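Local atomic coordinates of carbohydrate kinase, pfkB family (Enterococcus faecalis, PDB entry 3KTN), a protein that probably phosphorylates a sugar acid, as a putative magnesium-binding 2-keto-3-deoxygluconate kinase of the ribokinase-like PfkB family. Residues F166-L174 / R202-F210. Residues are numbered along the deposited sequence; the frame is centred on the assembly and turned at random.
Sequences FDFNYRPSL and RDLVELLGF. With SO4 (sulfate ion), chain B.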
ATOM      1  N   PHE A 166      18.307  12.631 -33.107  1.00 38.67           N
ATOM      2  CA  PHE A 166      17.356  11.605 -33.501  1.00 38.59           C
ATOM      3  C   PHE A 166      17.755  10.245 -32.950  1.00 37.48           C
ATOM      4  O   PHE A 166      18.940   9.910 -32.904  1.00 37.75           O
ATOM      5  CB  PHE A 166      17.303  11.544 -35.031  1.00 37.74           C
ATOM      6  CG  PHE A 166      16.431  10.449 -35.570  1.00 39.32           C
ATOM      7  CD1 PHE A 166      15.050  10.534 -35.482  1.00 39.11           C
ATOM      8  CD2 PHE A 166      16.997   9.340 -36.190  1.00 40.22           C
ATOM      9  CE1 PHE A 166      14.243   9.530 -36.001  1.00 40.28           C
ATOM     10  CE2 PHE A 166      16.198   8.329 -36.711  1.00 39.76           C
ATOM     11  CZ  PHE A 166      14.819   8.424 -36.620  1.00 40.42           C
ATOM     12  N   ASP A 167      16.763   9.461 -32.537  1.00 35.41           N
ATOM     13  CA  ASP A 167      17.030   8.134 -32.009  1.00 36.11           C
ATOM     14  C   ASP A 167      16.336   7.070 -32.837  1.00 36.93           C
ATOM     15  O   ASP A 167      15.165   7.206 -33.185  1.00 37.23           O
ATOM     16  CB  ASP A 167      16.559   8.028 -30.550  1.00 36.14           C
ATOM     17  CG  ASP A 167      15.041   8.075 -30.416  1.00 37.46           C
ATOM     18  OD1 ASP A 167      14.434   7.034 -30.089  1.00 38.71           O
ATOM     19  OD2 ASP A 167      14.449   9.148 -30.649  1.00 37.39           O
ATOM     20  N   PHE A 168      17.077   6.021 -33.170  1.00 39.39           N
ATOM     21  CA  PHE A 168      16.522   4.904 -33.914  1.00 43.46           C
ATOM     22  C   PHE A 168      15.615   4.193 -32.909  1.00 44.88           C
ATOM     23  O   PHE A 168      16.036   3.909 -31.785  1.00 42.81           O
ATOM     24  CB  PHE A 168      17.638   3.940 -34.347  1.00 45.72           C
ATOM     25  CG  PHE A 168      18.362   4.348 -35.604  1.00 50.37           C
ATOM     26  CD1 PHE A 168      18.024   3.780 -36.828  1.00 53.40           C
ATOM     27  CD2 PHE A 168      19.393   5.280 -35.563  1.00 52.19           C
ATOM     28  CE1 PHE A 168      18.707   4.134 -37.998  1.00 54.57           C
ATOM     29  CE2 PHE A 168      20.082   5.640 -36.725  1.00 54.21           C
ATOM     30  CZ  PHE A 168      19.739   5.067 -37.940  1.00 53.99           C
ATOM     31  N   ASN A 169      14.376   3.920 -33.291  1.00 46.06           N
ATOM     32  CA  ASN A 169      13.465   3.226 -32.391  1.00 47.72           C
ATOM     33  C   ASN A 169      12.994   1.974 -33.110  1.00 50.18           C
ATOM     34  O   ASN A 169      11.807   1.672 -33.142  1.00 51.82           O
ATOM     35  CB  ASN A 169      12.264   4.105 -32.040  1.00 46.61           C
ATOM     36  CG  ASN A 169      11.530   3.615 -30.802  1.00 47.31           C
ATOM     37  OD1 ASN A 169      10.304   3.657 -30.731  1.00 44.92           O
ATOM     38  ND2 ASN A 169      12.288   3.158 -29.812  1.00 46.03           N
ATOM     39  N   TYR A 170      13.945   1.255 -33.693  1.00 53.40           N
ATOM     40  CA  TYR A 170      13.657   0.037 -34.435  1.00 55.61           C
ATOM     41  C   TYR A 170      13.777  -1.207 -33.571  1.00 55.69           C
ATOM     42  O   TYR A 170      14.845  -1.508 -33.044  1.00 55.18           O
ATOM     43  CB  TYR A 170      14.609  -0.090 -35.630  1.00 58.50           C
ATOM     44  CG  TYR A 170      14.587  -1.453 -36.293  1.00 62.04           C
ATOM     45  CD1 TYR A 170      13.420  -1.950 -36.877  1.00 63.54           C
ATOM     46  CD2 TYR A 170      15.734  -2.246 -36.334  1.00 64.06           C
ATOM     47  CE1 TYR A 170      13.397  -3.206 -37.487  1.00 65.27           C
ATOM     48  CE2 TYR A 170      15.723  -3.504 -36.943  1.00 65.49           C
ATOM     49  CZ  TYR A 170      14.552  -3.976 -37.515  1.00 65.90           C
ATOM     50  OH  TYR A 170      14.536  -5.213 -38.116  1.00 67.39           O
ATOM     51  N   ARG A 171      12.670  -1.925 -33.430  1.00 56.62           N
ATOM     52  CA  ARG A 171      12.654  -3.151 -32.648  1.00 58.38           C
ATOM     53  C   ARG A 171      12.312  -4.310 -33.578  1.00 60.77           C
ATOM     54  O   ARG A 171      11.157  -4.503 -33.958  1.00 59.66           O
ATOM     55  CB  ARG A 171      11.641  -3.049 -31.506  1.00 55.51           C
ATOM     56  CG  ARG A 171      12.008  -1.991 -30.479  1.00 53.47           C
ATOM     57  CD  ARG A 171      11.023  -1.960 -29.326  1.00 52.51           C
ATOM     58  NE  ARG A 171      11.273  -0.847 -28.415  1.00 49.47           N
ATOM     59  CZ  ARG A 171      12.381  -0.692 -27.698  1.00 47.70           C
ATOM     60  NH1 ARG A 171      13.357  -1.583 -27.781  1.00 45.46           N
ATOM     61  NH2 ARG A 171      12.512   0.360 -26.899  1.00 44.60           N
ATOM     62  N   PRO A 172      13.333  -5.092 -33.961  1.00 63.89           N
ATOM     63  CA  PRO A 172      13.209  -6.249 -34.852  1.00 66.35           C
ATOM     64  C   PRO A 172      11.982  -7.101 -34.540  1.00 68.94           C
ATOM     65  O   PRO A 172      11.132  -7.335 -35.399  1.00 68.82           O
ATOM     66  CB  PRO A 172      14.508  -7.007 -34.601  1.00 66.00           C
ATOM     67  CG  PRO A 172      15.483  -5.908 -34.304  1.00 64.77           C
ATOM     68  CD  PRO A 172      14.690  -5.019 -33.383  1.00 64.03           C
ATOM     69  N   SER A 173      11.904  -7.546 -33.292  1.00 71.29           N
ATOM     70  CA  SER A 173      10.817  -8.392 -32.817  1.00 73.63           C
ATOM     71  C   SER A 173       9.401  -7.867 -33.057  1.00 74.18           C
ATOM     72  O   SER A 173       8.465  -8.654 -33.204  1.00 75.56           O
ATOM     73  CB  SER A 173      11.014  -8.673 -31.324  1.00 74.63           C
ATOM     74  OG  SER A 173      11.287  -7.475 -30.612  1.00 76.78           O
ATOM     75  N   LEU A 174       9.233  -6.551 -33.095  1.00 74.09           N
ATOM     76  CA  LEU A 174       7.906  -5.980 -33.302  1.00 74.68           C
ATOM     77  C   LEU A 174       7.659  -5.522 -34.739  1.00 75.23           C
ATOM     78  O   LEU A 174       6.746  -4.736 -34.996  1.00 74.93           O
ATOM     79  CB  LEU A 174       7.683  -4.801 -32.344  1.00 74.97           C
ATOM     80  CG  LEU A 174       7.583  -5.100 -30.842  1.00 76.08           C
ATOM     81  CD1 LEU A 174       8.835  -5.815 -30.356  1.00 76.35           C
ATOM     82  CD2 LEU A 174       7.382  -3.797 -30.081  1.00 74.93           C
ATOM     83  N   ARG A 202      23.683  -2.920 -35.473  1.00 63.58           N
ATOM     84  CA  ARG A 202      22.641  -3.770 -36.031  1.00 64.32           C
ATOM     85  C   ARG A 202      21.540  -2.973 -36.719  1.00 63.14           C
ATOM     86  O   ARG A 202      20.864  -3.489 -37.608  1.00 63.76           O
ATOM     87  CB  ARG A 202      22.030  -4.662 -34.948  1.00 67.25           C
ATOM     88  CG  ARG A 202      22.999  -5.679 -34.371  1.00 71.48           C
ATOM     89  CD  ARG A 202      22.273  -6.730 -33.545  1.00 75.38           C
ATOM     90  NE  ARG A 202      23.199  -7.691 -32.950  1.00 79.59           N
ATOM     91  CZ  ARG A 202      24.093  -7.389 -32.012  1.00 81.18           C
ATOM     92  NH1 ARG A 202      24.184  -6.146 -31.557  1.00 81.70           N
ATOM     93  NH2 ARG A 202      24.895  -8.330 -31.531  1.00 82.51           N
ATOM     94  N   ASP A 203      21.343  -1.722 -36.310  1.00 61.36           N
ATOM     95  CA  ASP A 203      20.317  -0.907 -36.952  1.00 59.81           C
ATOM     96  C   ASP A 203      20.755  -0.610 -38.381  1.00 58.81           C
ATOM     97  O   ASP A 203      19.981  -0.765 -39.327  1.00 58.01           O
ATOM     98  CB  ASP A 203      20.101   0.415 -36.204  1.00 60.20           C
ATOM     99  CG  ASP A 203      19.327   0.240 -34.908  1.00 60.48           C
ATOM    100  OD1 ASP A 203      18.279  -0.440 -34.925  1.00 62.29           O
ATOM    101  OD2 ASP A 203      19.760   0.795 -33.877  1.00 58.46           O
ATOM    102  N   LEU A 204      22.005  -0.187 -38.528  1.00 56.77           N
ATOM    103  CA  LEU A 204      22.550   0.141 -39.836  1.00 57.71           C
ATOM    104  C   LEU A 204      22.451  -1.047 -40.788  1.00 57.65           C
ATOM    105  O   LEU A 204      22.002  -0.905 -41.923  1.00 57.59           O
ATOM    106  CB  LEU A 204      24.009   0.580 -39.696  1.00 55.41           C
ATOM    107  CG  LEU A 204      24.216   1.713 -38.689  1.00 55.84           C
ATOM    108  CD1 LEU A 204      25.685   2.100 -38.636  1.00 55.26           C
ATOM    109  CD2 LEU A 204      23.359   2.907 -39.083  1.00 54.90           C
ATOM    110  N   VAL A 205      22.845  -2.221 -40.309  1.00 58.02           N
ATOM    111  CA  VAL A 205      22.812  -3.430 -41.121  1.00 57.90           C
ATOM    112  C   VAL A 205      21.407  -3.990 -41.351  1.00 59.56           C
ATOM    113  O   VAL A 205      20.970  -4.142 -42.495  1.00 60.46           O
ATOM    114  CB  VAL A 205      23.694  -4.535 -40.489  1.00 57.44           C
ATOM    115  CG1 VAL A 205      23.552  -5.834 -41.268  1.00 55.71           C
ATOM    116  CG2 VAL A 205      25.150  -4.087 -40.470  1.00 55.97           C
ATOM    117  N   GLU A 206      20.701  -4.286 -40.266  1.00 59.38           N
ATOM    118  CA  GLU A 206      19.363  -4.859 -40.355  1.00 59.29           C
ATOM    119  C   GLU A 206      18.240  -3.939 -40.803  1.00 58.25           C
ATOM    120  O   GLU A 206      17.272  -4.401 -41.408  1.00 58.31           O
ATOM    121  CB  GLU A 206      18.971  -5.480 -39.016  1.00 62.27           C
ATOM    122  CG  GLU A 206      19.704  -6.761 -38.695  1.00 66.10           C
ATOM    123  CD  GLU A 206      19.279  -7.339 -37.365  1.00 68.96           C
ATOM    124  OE1 GLU A 206      18.053  -7.460 -37.142  1.00 69.05           O
ATOM    125  OE2 GLU A 206      20.166  -7.674 -36.550  1.00 70.82           O
ATOM    126  N   LEU A 207      18.341  -2.649 -40.506  1.00 56.72           N
ATOM    127  CA  LEU A 207      17.281  -1.732 -40.905  1.00 56.15           C
ATOM    128  C   LEU A 207      17.625  -0.922 -42.146  1.00 55.74           C
ATOM    129  O   LEU A 207      16.842  -0.864 -43.093  1.00 55.28           O
ATOM    130  CB  LEU A 207      16.934  -0.777 -39.759  1.00 54.69           C
ATOM    131  CG  LEU A 207      15.886   0.281 -40.120  1.00 53.80           C
ATOM    132  CD1 LEU A 207      14.585  -0.401 -40.517  1.00 53.14           C
ATOM    133  CD2 LEU A 207      15.665   1.220 -38.945  1.00 53.09           C
ATOM    134  N   LEU A 208      18.797  -0.298 -42.134  1.00 55.63           N
ATOM    135  CA  LEU A 208      19.235   0.525 -43.247  1.00 57.08           C
ATOM    136  C   LEU A 208      19.911  -0.285 -44.352  1.00 58.80           C
ATOM    137  O   LEU A 208      20.448   0.276 -45.302  1.00 59.13           O
ATOM    138  CB  LEU A 208      20.172   1.622 -42.740  1.00 56.03           C
ATOM    139  CG  LEU A 208      19.556   2.569 -41.706  1.00 55.29           C
ATOM    140  CD1 LEU A 208      20.563   3.634 -41.335  1.00 54.72           C
ATOM    141  CD2 LEU A 208      18.294   3.209 -42.266  1.00 55.08           C
ATOM    142  N   GLY A 209      19.880  -1.606 -44.211  1.00 60.28           N
ATOM    143  CA  GLY A 209      20.463  -2.486 -45.207  1.00 61.60           C
ATOM    144  C   GLY A 209      21.937  -2.318 -45.531  1.00 62.57           C
ATOM    145  O   GLY A 209      22.401  -2.841 -46.540  1.00 63.20           O
ATOM    146  N   PHE A 210      22.680  -1.598 -44.697  1.00 63.47           N
ATOM    147  CA  PHE A 210      24.106  -1.413 -44.946  1.00 64.30           C
ATOM    148  C   PHE A 210      24.823  -2.758 -44.988  1.00 66.40           C
ATOM    149  O   PHE A 210      24.387  -3.728 -44.361  1.00 65.99           O
ATOM    150  CB  PHE A 210      24.733  -0.540 -43.860  1.00 62.81           C
ATOM    151  CG  PHE A 210      24.642   0.932 -44.136  1.00 62.26           C
ATOM    152  CD1 PHE A 210      25.786   1.666 -44.429  1.00 61.21           C
ATOM    153  CD2 PHE A 210      23.418   1.588 -44.102  1.00 61.38           C
ATOM    154  CE1 PHE A 210      25.712   3.034 -44.683  1.00 61.21           C
ATOM    155  CE2 PHE A 210      23.333   2.955 -44.354  1.00 60.84           C
ATOM    156  CZ  PHE A 210      24.482   3.678 -44.645  1.00 61.16           C
TER
HETATM  157  S   SO4 B 401       8.975   1.886 -27.798  1.00 42.69           S
HETATM  158  O1  SO4 B 401       9.410   0.913 -28.818  1.00 42.45           O
HETATM  159  O2  SO4 B 401      10.090   2.168 -26.881  1.00 39.44           O
HETATM  160  O3  SO4 B 401       8.552   3.137 -28.453  1.00 40.98           O
HETATM  161  O4  SO4 B 401       7.833   1.318 -27.063  1.00 40.50           O
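Y170 and L207 pass each other in opposite directions, and the leucine covers one face of the phenol ring: L207 CB stands 4.2 Å from the centroid of the Y170 ring and 21° off its normal, a CH-pi contact displaced toward the rim. P172 N lies over the centre of the opposite face, so the ring is sandwiched between L207 and the backbone N of P172. D203 OD1 lies in the plane of the same ring, 3.4 Å from Y170 CD2, with carboxylate and ring planes 67° apart. F168 slides past that carboxylate, its CB 3.8 Å from D203 OD2, with ring and carboxylate planes 9° apart. The main polar partner of D203 is outside the contact, since OD2 accepts a hydrogen bond from S200 N, which helps fix the rotation of the group. F168 takes L208 and L207 at its ring edge, where F168 CZ is 3.8 Å from L208 CD1 and F168 CD1 is 4.1 Å from L207 CD2. With CG anti to the backbone N, L207 presents CD2 to Y170 CB at 3.7 Å as well, and thus bridges both aromatic residues. No hydrogen bond crosses between 166-174 and 202-210. The R171 side chain leaves the backbone away from 202-210; its NE and NH2 donate hydrogen bonds to O1 and O2 of a sulfate probably from the crystallisation liquor. Y187 of helix 177-190 packs on both F168 and L207. The arrangement joins the loop after strand 163-167 to helix 201-206 and the residues that follow it, beyond the adjacent parallel strand 196-198, at the C-terminal strand ends of the central alpha/beta sheet of a ribokinase-like fold.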